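Local structure of NADPH-ferredoxin reductase FprA (Mycobacterium tuberculosis, 1LQT) at residues A[151-156]-A[320-325]; A[198-203]-A[302-307]; A[268-273]-A[287-292]. The protein transfers electrons between NADPH and ferredoxin through a bound FAD, and may supply electrons to cytochrome P450 systems. All coordinates share one frame; numbering follows the deposited sequence.

Contact 1 (A[151-156]-A[320-325]); sequences VVIGNG and RSVGYR. With ODP (4-oxo-nicotinamide-adenine dinucleotide phosphate), chain I.
CG1 of Ile153 is anti to the carbonyl carbon (chi1 -50°), which leaves CG2 anti to the backbone N and beside CG1 of Val322, itself anti to the carbonyl carbon (chi1 -59°). The two side chains lie side by side and point the same way, Ile153 CG2 to Val322 CG1 3.7 Å, and both methyls press on the adenine of ODP: Val322 CG1 is 3.4 Å from ODP C4A. Behind them the parallel strands 149-153 and 317-320 finish together. Ser321 N donates to Ile153 O over 2.7 Å, in the carbonyl plane, and one residue on Gly154 CA points its hydrogen almost straight at Ser321 O. The turn is consistent with the GxGxxA pattern of a Rossmann-type site, running from strand 149-153 into helix 157-167, and Gly156 CA passes 3.4 Å from ODP O1N. Asn155 N donates to ODP O3B (2.9 Å), while the Asn155 amide turns back so that ND2 meets Gly154 O from above the carbonyl plane. Ser321 OG, anti to its own N (chi1 -170°), reaches a water that donates to both Ser321 O and ODP O1N, the latter at 2.7 Å, and takes a weak bond from Gly156 N.

Contact 2 (A[198-203]-A[302-307]); sequences GRRGPL and VAAKDT. With ODP (4-oxo-nicotinamide-adenine dinucleotide phosphate), chain I.
Ionic hydrogen bonds dominate here, and all four run from two consecutive arginines to the 2'-phosphate of ODP. Arg199 leaves the backbone in the crowded first position, CG between N and the carbonyl carbon (chi1 65°), and then extends fully, so that NE meets ODP O1X at 2.9 Å and NH2 meets ODP O3X at 2.8 Å. Arg200 bends at chi3 (-66°) and grips the same group with NE on ODP O1X and NH2 on ODP O2X, the latter at 2.8 Å. O1X thus accepts from both side chains, and the paired positive charges should favour a fully ionised phosphate. Such a pair is consistent with the preference for NADP(H) over NAD(H), since it reads the group that distinguishes them.

The second kind is face-on packing: the guanidinium of Arg199 lies flat over the adenine, with ODP C5A 3.4 Å above its plane and over its centre.

Between the protein segments there is one hydrogen bond. Arg200 NH1 donates to Val302 O over 2.9 Å, nearly along the C=O axis and close to the guanidinium plane, while NE and NH2 are turned to the phosphate. Van der Waals contact is slight: Ala304 CB meets Arg199 O at 3.6 Å and lies alongside Arg200 CG.

The 198-203 loop runs from strand 193-197 toward helix 209-214, with Pro202 and Leu203 packed on helix 243-256, while strand 302-314 forms an edge of the three-stranded antiparallel sheet beside strand 286-296.

Contact 3 (A[268-273]-A[287-292]); sequences VFRFLT and IVLGRN
The passage from the parallel nucleotide-binding sheet to the antiparallel three-stranded sheet occurs at residues 271-272, between strand 265-270 and strand 273-279. Leu272 makes the turn with positive backbone angles (phi 51°, psi 45°), which sets its carbonyl against strand 286-296. There Asn292 N donates to Leu272 O over 2.8 Å, almost straight at the hydrogen although N stands above the carbonyl plane, and Arg291 CA lends a CA-H...O contact to the same oxygen. Thr273 and Arg291 form the antiparallel non-hydrogen-bonded pair that begins the new sheet, their CA atoms 4.6 Å apart. Beside it Thr273 CA approaches Gly290 O to 3.2 Å, a second CA-H...O contact.

The two branches of Thr273 do different work. OG1, anti to the carbonyl carbon (chi1 -57°), donates back to Phe271 O over 2.8 Å and ties the turn together. CG2, anti to the backbone N, crosses Leu289 obliquely and touches Leu289 CB at 3.7 Å. Leu272 CB lies 3.4 Å from Asn292 O. The amide of Asn292 projects past Thr273, its ND2 held by Ser274 OG and by Arg199 O, while Arg270 and Arg291 send their charged ends to Glu311 and Glu309. The whole is an antiparallel strand pairing entered through a two-residue link, Phe271-Leu272, joining an antiparallel meander of three strands (273-279, 286-296, 302-314) to the Rossmann-type domain.

How the contacts relate
All three contacts lie in the NADP-binding part of the chain. Contacts 1 and 2 both touch ODP, their centres about 14 Å apart: contact 1 borders its adenine, ribose and diphosphate, contact 2 its adenine and 2'-phosphate. Contact 3 is farther from the ligand, the Asn292 side chain about 7 Å from ODP; its centre is about 9 Å from contact 2's and about 13 Å from contact 1's. Gly198 N lies 2.9 Å from Arg270 O and Thr307 OG1 2.7 Å from Arg291 O, both probable hydrogen bonds: the first ties the arginine loop to strand 265-270, the second joins strand 302-314 to strand 286-296. Phe271 CE1 packs 3.2 Å from Asn155 OD1, connecting contact 3 with the glycine-rich turn.

Contact 1 (A[151-156]-A[320-325])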
loop_
_atom_site.group_PDB
_atom_site.type_symbol
_atom_site.label_atom_id
_atom_site.label_comp_id
_atom_site.label_asym_id
_atom_site.label_seq_id
_atom_site.Cartn_x
_atom_site.Cartn_y
_atom_site.Cartn_z
ATOM N N VAL A 151 14.425 -12.710 7.213
ATOM C CA VAL A 151 14.084 -13.248 5.900
ATOM C C VAL A 151 12.841 -12.527 5.419
ATOM O O VAL A 151 11.873 -12.405 6.141
ATOM C CB VAL A 151 13.864 -14.742 6.004
ATOM C CG1 VAL A 151 13.338 -15.302 4.698
ATOM C CG2 VAL A 151 15.171 -15.452 6.381
ATOM N N VAL A 152 12.906 -12.060 4.180
ATOM C CA VAL A 152 11.800 -11.407 3.502
ATOM C C VAL A 152 11.407 -12.270 2.325
ATOM O O VAL A 152 12.225 -12.595 1.477
ATOM C CB VAL A 152 12.179 -9.996 3.032
ATOM C CG1 VAL A 152 10.999 -9.353 2.302
ATOM C CG2 VAL A 152 12.610 -9.118 4.197
ATOM N N ILE A 153 10.143 -12.653 2.282
ATOM C CA ILE A 153 9.614 -13.471 1.183
ATOM C C ILE A 153 8.978 -12.556 0.146
ATOM O O ILE A 153 8.152 -11.735 0.504
ATOM C CB ILE A 153 8.578 -14.483 1.671
ATOM C CG1 ILE A 153 9.072 -15.297 2.863
ATOM C CG2 ILE A 153 8.132 -15.366 0.513
ATOM C CD1 ILE A 153 10.335 -16.084 2.648
ATOM N N GLY A 154 9.365 -12.705 -1.117
ATOM C CA GLY A 154 8.759 -11.993 -2.212
ATOM C C GLY A 154 9.761 -11.202 -3.023
ATOM O O GLY A 154 10.849 -10.881 -2.554
ATOM N N ASN A 155 9.371 -10.889 -4.244
ATOM C CA ASN A 155 10.214 -10.189 -5.204
ATOM C C ASN A 155 9.511 -8.990 -5.830
ATOM O O ASN A 155 9.715 -8.700 -7.001
ATOM C CB ASN A 155 10.727 -11.140 -6.303
ATOM C CG ASN A 155 11.997 -11.940 -5.958
ATOM O OD1 ASN A 155 12.423 -12.683 -6.835
ATOM N ND2 ASN A 155 12.560 -11.818 -4.766
ATOM N N GLY A 156 8.723 -8.275 -5.028
ATOM C CA GLY A 156 8.209 -6.992 -5.429
ATOM C C GLY A 156 8.921 -5.860 -4.725
ATOM O O GLY A 156 9.756 -6.063 -3.836
ATOM N N ARG A 320 6.662 -11.642 5.307
ATOM C CA ARG A 320 6.109 -12.043 4.019
ATOM C C ARG A 320 5.681 -10.793 3.260
ATOM O O ARG A 320 4.813 -10.055 3.709
ATOM C CB ARG A 320 4.977 -13.059 4.148
ATOM C CG ARG A 320 3.733 -12.572 4.882
ATOM C CD ARG A 320 2.656 -13.623 4.966
ATOM N NE ARG A 320 1.517 -13.158 5.732
ATOM C CZ ARG A 320 1.435 -13.223 7.044
ATOM N NH1 ARG A 320 2.411 -13.693 7.812
ATOM N NH2 ARG A 320 0.332 -12.801 7.637
ATOM N N SER A 321 6.304 -10.562 2.115
ATOM C CA SER A 321 5.935 -9.474 1.214
ATOM C C SER A 321 5.417 -10.084 -0.071
ATOM O O SER A 321 6.001 -9.948 -1.135
ATOM C CB SER A 321 7.107 -8.508 1.008
ATOM O OG SER A 321 6.644 -7.356 0.335
ATOM N N VAL A 322 4.305 -10.782 0.068
ATOM C CA VAL A 322 3.737 -11.541 -1.031
ATOM C C VAL A 322 2.445 -10.935 -1.523
ATOM O O VAL A 322 1.627 -11.608 -2.150
ATOM C CB VAL A 322 3.673 -13.045 -0.757
ATOM C CG1 VAL A 322 5.058 -13.572 -0.490
ATOM C CG2 VAL A 322 2.736 -13.404 0.405
ATOM N N GLY A 323 2.281 -9.653 -1.252
ATOM C CA GLY A 323 1.158 -8.867 -1.733
ATOM C C GLY A 323 0.245 -8.410 -0.635
ATOM O O GLY A 323 0.057 -9.075 0.378
ATOM N N TYR A 324 -0.302 -7.226 -0.857
ATOM C CA TYR A 324 -1.419 -6.719 -0.065
ATOM C C TYR A 324 -2.694 -7.469 -0.534
ATOM O O TYR A 324 -2.666 -8.172 -1.525
ATOM C CB TYR A 324 -1.550 -5.205 -0.230
ATOM C CG TYR A 324 -0.560 -4.417 0.615
ATOM C CD1 TYR A 324 0.817 -4.650 0.602
ATOM C CD2 TYR A 324 -1.017 -3.396 1.427
ATOM C CE1 TYR A 324 1.678 -3.922 1.417
ATOM C CE2 TYR A 324 -0.155 -2.645 2.241
ATOM C CZ TYR A 324 1.175 -2.922 2.245
ATOM O OH TYR A 324 2.063 -2.234 3.029
ATOM N N ARG A 325 -3.801 -7.258 0.162
ATOM C CA ARG A 325 -5.033 -7.967 -0.092
ATOM C C ARG A 325 -6.214 -7.138 0.376
ATOM O O ARG A 325 -6.210 -6.604 1.464
ATOM C CB ARG A 325 -5.010 -9.326 0.628
ATOM C CG ARG A 325 -6.221 -10.177 0.405
ATOM C CD ARG A 325 -6.029 -11.567 0.975
ATOM N NE ARG A 325 -7.297 -12.243 1.182
ATOM C CZ ARG A 325 -8.080 -12.704 0.222
ATOM N NH1 ARG A 325 -7.711 -12.663 -1.056
ATOM N NH2 ARG A 325 -9.258 -13.207 0.562
HETATM O O1X ODP I . 5.993 -15.417 -8.506
HETATM P P2B ODP I . 5.300 -14.102 -8.322
HETATM O O2X ODP I . 5.611 -13.082 -9.397
HETATM O O3X ODP I . 3.801 -14.242 -8.107
HETATM O O2B ODP I . 5.940 -13.552 -6.948
HETATM C C2B ODP I . 5.327 -12.526 -6.172
HETATM C C3B ODP I . 5.995 -11.173 -6.252
HETATM O O3B ODP I . 7.407 -11.324 -6.278
HETATM C C1B ODP I . 5.474 -12.851 -4.731
HETATM N N9A ODP I . 4.659 -13.920 -4.210
HETATM C C8A ODP I . 3.291 -14.028 -4.213
HETATM N N7A ODP I . 2.882 -15.117 -3.588
HETATM C C5A ODP I . 4.017 -15.756 -3.147
HETATM C C4A ODP I . 5.127 -15.009 -3.547
HETATM N N3A ODP I . 6.418 -15.323 -3.275
HETATM C C2A ODP I . 6.567 -16.465 -2.581
HETATM N N1A ODP I . 5.544 -17.249 -2.139
HETATM C C6A ODP I . 4.253 -16.900 -2.420
HETATM N N6A ODP I . 3.284 -17.670 -1.904
HETATM O O4B ODP I . 5.124 -11.639 -4.089
HETATM C C4B ODP I . 5.601 -10.560 -4.908
HETATM C C5B ODP I . 4.527 -9.518 -5.020
HETATM O O5B ODP I . 5.083 -8.399 -5.671
HETATM P PA ODP I . 4.121 -7.225 -6.164
HETATM O O1A ODP I . 4.941 -6.258 -6.890
HETATM O O2A ODP I . 2.923 -7.765 -6.839
HETATM O O3 ODP I . 3.575 -6.637 -4.784
HETATM P PN ODP I . 4.214 -5.617 -3.687
HETATM O O1N ODP I . 5.671 -5.831 -3.544
HETATM O O2N ODP I . 3.314 -5.763 -2.524
HETATM O O5D ODP I . 4.035 -4.206 -4.367
HETATM C C5D ODP I . 2.690 -3.717 -4.613
HETATM C C4D ODP I . 2.762 -2.630 -5.663
HETATM O O4D ODP I . 3.281 -1.414 -5.139
HETATM C C1D ODP I . 4.377 -0.982 -5.949
HETATM C C2D ODP I . 4.851 -2.199 -6.625
HETATM O O2D ODP I . 5.741 -1.996 -7.662
HETATM C C3D ODP I . 3.633 -3.015 -6.852
HETATM O O3D ODP I . 3.040 -2.596 -8.063
HETATM N N1N ODP I . 5.281 -0.154 -5.232
HETATM C C2N ODP I . 6.084 0.734 -5.985
HETATM C C3N ODP I . 7.204 1.231 -5.407
HETATM C C7N ODP I . 8.014 2.148 -6.336
HETATM N N7N ODP I . 9.113 2.637 -5.823
HETATM O O7N ODP I . 7.582 2.337 -7.494
HETATM C C4N ODP I . 7.642 0.895 -4.118
HETATM O O99 ODP I . 8.725 1.310 -3.603
HETATM C C5N ODP I . 6.801 -0.049 -3.369
HETATM C C6N ODP I . 5.631 -0.573 -3.962
HETATM O O HOH W 1 7.181 -7.806 -2.445
#

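Contact 2 (A[198-203]-A[302-307])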
loop_
_atom_site.group_PDB
_atom_site.type_symbol
_atom_site.label_atom_id
_atom_site.label_comp_id
_atom_site.label_asym_id
_atom_site.label_seq_id
_atom_site.Cartn_x
_atom_site.Cartn_y
_atom_site.Cartn_z
ATOM N N GLY A 198 12.840 -15.143 -3.405
ATOM C CA GLY A 198 11.912 -15.136 -4.521
ATOM C C GLY A 198 11.636 -16.543 -4.997
ATOM O O GLY A 198 12.558 -17.303 -5.227
ATOM N N ARG A 199 10.364 -16.859 -5.237
ATOM C CA ARG A 199 9.978 -18.200 -5.647
ATOM C C ARG A 199 10.300 -18.502 -7.095
ATOM O O ARG A 199 10.643 -19.653 -7.417
ATOM C CB ARG A 199 8.515 -18.489 -5.314
ATOM C CG ARG A 199 7.487 -17.648 -6.060
ATOM C CD ARG A 199 6.094 -18.134 -5.802
ATOM N NE ARG A 199 5.118 -17.240 -6.405
ATOM C CZ ARG A 199 3.820 -17.375 -6.219
ATOM N NH1 ARG A 199 3.360 -18.367 -5.481
ATOM N NH2 ARG A 199 2.990 -16.533 -6.787
ATOM N N ARG A 200 10.147 -17.506 -7.969
ATOM C CA ARG A 200 10.537 -17.634 -9.362
ATOM C C ARG A 200 11.931 -17.049 -9.538
ATOM O O ARG A 200 12.675 -16.927 -8.581
ATOM C CB ARG A 200 9.456 -17.093 -10.298
ATOM C CG ARG A 200 8.147 -17.887 -10.190
ATOM C CD ARG A 200 7.144 -17.579 -11.262
ATOM N NE ARG A 200 6.651 -16.213 -11.141
ATOM C CZ ARG A 200 6.072 -15.542 -12.126
ATOM N NH1 ARG A 200 5.943 -16.070 -13.335
ATOM N NH2 ARG A 200 5.685 -14.299 -11.928
ATOM N N GLY A 201 12.322 -16.795 -10.784
ATOM C CA GLY A 201 13.661 -16.338 -11.077
ATOM C C GLY A 201 13.760 -14.852 -11.265
ATOM O O GLY A 201 12.773 -14.106 -11.205
ATOM N N PRO A 202 14.977 -14.384 -11.517
ATOM C CA PRO A 202 15.179 -12.951 -11.718
ATOM C C PRO A 202 14.326 -12.355 -12.841
ATOM O O PRO A 202 13.917 -11.197 -12.712
ATOM C CB PRO A 202 16.681 -12.865 -12.025
ATOM C CG PRO A 202 17.262 -14.050 -11.362
ATOM C CD PRO A 202 16.249 -15.126 -11.530
ATOM N N LEU A 203 14.078 -13.114 -13.907
ATOM C CA LEU A 203 13.301 -12.551 -14.997
ATOM C C LEU A 203 11.842 -12.357 -14.625
ATOM O O LEU A 203 11.133 -11.617 -15.315
ATOM C CB LEU A 203 13.377 -13.398 -16.268
ATOM C CG LEU A 203 14.749 -13.691 -16.852
ATOM C CD1 LEU A 203 14.618 -14.291 -18.229
ATOM C CD2 LEU A 203 15.547 -12.412 -16.901
ATOM N N VAL A 302 6.027 -19.050 -17.074
ATOM C CA VAL A 302 6.627 -20.070 -16.290
ATOM C C VAL A 302 6.172 -19.857 -14.831
ATOM O O VAL A 302 5.913 -18.769 -14.279
ATOM C CB VAL A 302 8.201 -20.277 -16.464
ATOM C CG1 VAL A 302 8.568 -20.675 -17.878
ATOM C CG2 VAL A 302 8.940 -19.048 -16.024
ATOM N N ALA A 303 6.062 -21.007 -14.245
ATOM C CA ALA A 303 5.694 -21.201 -12.882
ATOM C C ALA A 303 6.819 -21.908 -12.130
ATOM O O ALA A 303 7.587 -22.643 -12.723
ATOM C CB ALA A 303 4.481 -22.058 -12.850
ATOM N N ALA A 304 6.881 -21.698 -10.821
ATOM C CA ALA A 304 7.802 -22.420 -9.966
ATOM C C ALA A 304 7.261 -23.804 -9.666
ATOM O O ALA A 304 6.105 -23.954 -9.305
ATOM C CB ALA A 304 7.973 -21.664 -8.653
ATOM N N LYS A 305 8.117 -24.815 -9.768
ATOM C CA LYS A 305 7.804 -26.188 -9.387
ATOM C C LYS A 305 8.806 -26.648 -8.330
ATOM O O LYS A 305 10.016 -26.602 -8.537
ATOM C CB LYS A 305 7.858 -27.123 -10.590
ATOM C CG LYS A 305 7.555 -28.546 -10.315
ATOM C CD LYS A 305 7.560 -29.389 -11.583
ATOM C CE LYS A 305 7.199 -30.852 -11.319
ATOM N NZ LYS A 305 7.641 -31.696 -12.471
ATOM N N ASP A 306 8.290 -27.084 -7.207
ATOM C CA ASP A 306 9.120 -27.581 -6.106
ATOM C C ASP A 306 9.932 -28.799 -6.519
ATOM O O ASP A 306 9.389 -29.758 -7.060
ATOM C CB ASP A 306 8.180 -27.931 -4.962
ATOM C CG ASP A 306 8.860 -28.479 -3.742
ATOM O OD1 ASP A 306 10.031 -28.104 -3.475
ATOM O OD2 ASP A 306 8.230 -29.256 -2.997
ATOM N N THR A 307 11.228 -28.764 -6.234
ATOM C CA THR A 307 12.092 -29.936 -6.426
ATOM C C THR A 307 11.986 -30.958 -5.318
ATOM O O THR A 307 12.435 -32.091 -5.491
ATOM C CB THR A 307 13.569 -29.558 -6.431
ATOM O OG1 THR A 307 13.937 -28.972 -5.168
ATOM C CG2 THR A 307 13.893 -28.605 -7.536
HETATM O O1X ODP I . 5.993 -15.417 -8.506
HETATM P P2B ODP I . 5.300 -14.102 -8.322
HETATM O O2X ODP I . 5.611 -13.082 -9.397
HETATM O O3X ODP I . 3.801 -14.242 -8.107
HETATM O O2B ODP I . 5.940 -13.552 -6.948
HETATM C C2B ODP I . 5.327 -12.526 -6.172
HETATM C C3B ODP I . 5.995 -11.173 -6.252
HETATM O O3B ODP I . 7.407 -11.324 -6.278
HETATM C C1B ODP I . 5.474 -12.851 -4.731
HETATM N N9A ODP I . 4.659 -13.920 -4.210
HETATM C C8A ODP I . 3.291 -14.028 -4.213
HETATM N N7A ODP I . 2.882 -15.117 -3.588
HETATM C C5A ODP I . 4.017 -15.756 -3.147
HETATM C C4A ODP I . 5.127 -15.009 -3.547
HETATM N N3A ODP I . 6.418 -15.323 -3.275
HETATM C C2A ODP I . 6.567 -16.465 -2.581
HETATM N N1A ODP I . 5.544 -17.249 -2.139
HETATM C C6A ODP I . 4.253 -16.900 -2.420
HETATM N N6A ODP I . 3.284 -17.670 -1.904
HETATM O O4B ODP I . 5.124 -11.639 -4.089
HETATM C C4B ODP I . 5.601 -10.560 -4.908
HETATM C C5B ODP I . 4.527 -9.518 -5.020
HETATM O O5B ODP I . 5.083 -8.399 -5.671
HETATM P PA ODP I . 4.121 -7.225 -6.164
HETATM O O1A ODP I . 4.941 -6.258 -6.890
HETATM O O2A ODP I . 2.923 -7.765 -6.839
HETATM O O3 ODP I . 3.575 -6.637 -4.784
HETATM P PN ODP I . 4.214 -5.617 -3.687
HETATM O O1N ODP I . 5.671 -5.831 -3.544
HETATM O O2N ODP I . 3.314 -5.763 -2.524
HETATM O O5D ODP I . 4.035 -4.206 -4.367
HETATM C C5D ODP I . 2.690 -3.717 -4.613
HETATM C C4D ODP I . 2.762 -2.630 -5.663
HETATM O O4D ODP I . 3.281 -1.414 -5.139
HETATM C C1D ODP I . 4.377 -0.982 -5.949
HETATM C C2D ODP I . 4.851 -2.199 -6.625
HETATM O O2D ODP I . 5.741 -1.996 -7.662
HETATM C C3D ODP I . 3.633 -3.015 -6.852
HETATM O O3D ODP I . 3.040 -2.596 -8.063
HETATM N N1N ODP I . 5.281 -0.154 -5.232
HETATM C C2N ODP I . 6.084 0.734 -5.985
HETATM C C3N ODP I . 7.204 1.231 -5.407
HETATM C C7N ODP I . 8.014 2.148 -6.336
HETATM N N7N ODP I . 9.113 2.637 -5.823
HETATM O O7N ODP I . 7.582 2.337 -7.494
HETATM C C4N ODP I . 7.642 0.895 -4.118
HETATM O O99 ODP I . 8.725 1.310 -3.603
HETATM C C5N ODP I . 6.801 -0.049 -3.369
HETATM C C6N ODP I . 5.631 -0.573 -3.962
#

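Contact 3 (A[268-273]-A[287-292])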
loop_
_atom_site.group_PDB
_atom_site.type_symbol
_atom_site.label_atom_id
_atom_site.label_comp_id
_atom_site.label_asym_id
_atom_site.label_seq_id
_atom_site.Cartn_x
_atom_site.Cartn_y
_atom_site.Cartn_z
ATOM N N VAL A 268 20.893 -10.107 0.900
ATOM C CA VAL A 268 21.150 -11.260 0.044
ATOM C C VAL A 268 19.912 -11.585 -0.779
ATOM O O VAL A 268 18.809 -11.655 -0.233
ATOM C CB VAL A 268 21.484 -12.500 0.921
ATOM C CG1 VAL A 268 21.734 -13.719 0.064
ATOM C CG2 VAL A 268 22.658 -12.243 1.837
ATOM N N PHE A 269 20.087 -11.795 -2.078
ATOM C CA PHE A 269 18.989 -12.217 -2.950
ATOM C C PHE A 269 19.133 -13.693 -3.282
ATOM O O PHE A 269 20.134 -14.120 -3.822
ATOM C CB PHE A 269 18.974 -11.430 -4.256
ATOM C CG PHE A 269 18.539 -9.986 -4.100
ATOM C CD1 PHE A 269 19.413 -9.037 -3.637
ATOM C CD2 PHE A 269 17.262 -9.603 -4.409
ATOM C CE1 PHE A 269 19.027 -7.721 -3.492
ATOM C CE2 PHE A 269 16.859 -8.298 -4.271
ATOM C CZ PHE A 269 17.733 -7.358 -3.802
ATOM N N ARG A 270 18.070 -14.440 -2.979
ATOM C CA ARG A 270 17.942 -15.856 -3.337
ATOM C C ARG A 270 16.702 -16.004 -4.212
ATOM O O ARG A 270 15.635 -15.568 -3.828
ATOM C CB ARG A 270 17.755 -16.688 -2.079
ATOM C CG ARG A 270 19.010 -16.852 -1.249
ATOM C CD ARG A 270 19.957 -17.910 -1.742
ATOM N NE ARG A 270 19.357 -19.234 -1.833
ATOM C CZ ARG A 270 19.202 -20.116 -0.839
ATOM N NH1 ARG A 270 19.626 -19.892 0.390
ATOM N NH2 ARG A 270 18.662 -21.282 -1.104
ATOM N N PHE A 271 16.860 -16.559 -5.392
ATOM C CA PHE A 271 15.768 -16.809 -6.298
ATOM C C PHE A 271 15.477 -18.309 -6.325
ATOM O O PHE A 271 16.172 -19.117 -5.734
ATOM C CB PHE A 271 16.068 -16.274 -7.688
ATOM C CG PHE A 271 16.309 -14.792 -7.715
ATOM C CD1 PHE A 271 15.258 -13.901 -7.876
ATOM C CD2 PHE A 271 17.569 -14.276 -7.545
ATOM C CE1 PHE A 271 15.478 -12.547 -7.904
ATOM C CE2 PHE A 271 17.787 -12.920 -7.569
ATOM C CZ PHE A 271 16.736 -12.044 -7.753
ATOM N N LEU A 272 14.379 -18.664 -6.994
ATOM C CA LEU A 272 13.950 -20.046 -7.172
ATOM C C LEU A 272 13.900 -20.787 -5.825
ATOM O O LEU A 272 14.293 -21.944 -5.696
ATOM C CB LEU A 272 14.825 -20.779 -8.171
ATOM C CG LEU A 272 14.756 -20.206 -9.567
ATOM C CD1 LEU A 272 15.738 -20.855 -10.507
ATOM C CD2 LEU A 272 13.356 -20.316 -10.145
ATOM N N THR A 273 13.336 -20.104 -4.830
ATOM C CA THR A 273 13.291 -20.606 -3.470
ATOM C C THR A 273 11.938 -20.246 -2.862
ATOM O O THR A 273 11.521 -19.104 -2.950
ATOM C CB THR A 273 14.435 -20.011 -2.636
ATOM O OG1 THR A 273 15.675 -20.298 -3.247
ATOM C CG2 THR A 273 14.471 -20.601 -1.250
ATOM N N ILE A 287 13.881 -21.207 9.353
ATOM C CA ILE A 287 12.966 -21.371 8.261
ATOM C C ILE A 287 13.461 -22.474 7.358
ATOM O O ILE A 287 14.643 -22.596 7.087
ATOM C CB ILE A 287 12.764 -20.026 7.490
ATOM C CG1 ILE A 287 11.631 -20.105 6.463
ATOM C CG2 ILE A 287 14.061 -19.524 6.874
ATOM C CD1 ILE A 287 11.197 -18.768 5.904
ATOM N N VAL A 288 12.506 -23.270 6.897
ATOM C CA VAL A 288 12.767 -24.318 5.914
ATOM C C VAL A 288 12.470 -23.768 4.534
ATOM O O VAL A 288 11.392 -23.240 4.302
ATOM C CB VAL A 288 11.897 -25.562 6.174
ATOM C CG1 VAL A 288 12.217 -26.685 5.172
ATOM C CG2 VAL A 288 12.087 -26.044 7.606
ATOM N N LEU A 289 13.450 -23.892 3.643
ATOM C CA LEU A 289 13.363 -23.394 2.277
ATOM C C LEU A 289 13.428 -24.563 1.304
ATOM O O LEU A 289 14.079 -25.579 1.554
ATOM C CB LEU A 289 14.541 -22.453 2.007
ATOM C CG LEU A 289 14.632 -21.244 2.931
ATOM C CD1 LEU A 289 15.913 -20.478 2.651
ATOM C CD2 LEU A 289 13.421 -20.338 2.823
ATOM N N GLY A 290 12.714 -24.399 0.199
ATOM C CA GLY A 290 12.691 -25.378 -0.870
ATOM C C GLY A 290 13.141 -24.756 -2.172
ATOM O O GLY A 290 12.775 -23.634 -2.500
ATOM N N ARG A 291 13.916 -25.509 -2.952
ATOM C CA ARG A 291 14.358 -25.050 -4.249
ATOM C C ARG A 291 13.295 -25.389 -5.294
ATOM O O ARG A 291 12.767 -26.493 -5.325
ATOM C CB ARG A 291 15.708 -25.690 -4.622
ATOM C CG ARG A 291 16.275 -25.171 -5.912
ATOM C CD ARG A 291 17.659 -25.698 -6.220
ATOM N NE ARG A 291 17.692 -27.111 -6.556
ATOM C CZ ARG A 291 17.690 -27.607 -7.784
ATOM N NH1 ARG A 291 17.577 -26.826 -8.819
ATOM N NH2 ARG A 291 17.840 -28.929 -7.938
ATOM N N ASN A 292 13.076 -24.436 -6.189
ATOM C CA ASN A 292 12.174 -24.559 -7.315
ATOM C C ASN A 292 12.937 -24.593 -8.633
ATOM O O ASN A 292 14.059 -24.090 -8.731
ATOM C CB ASN A 292 11.226 -23.350 -7.349
ATOM C CG ASN A 292 10.417 -23.228 -6.096
ATOM O OD1 ASN A 292 9.986 -24.227 -5.527
ATOM N ND2 ASN A 292 10.175 -21.989 -5.667
#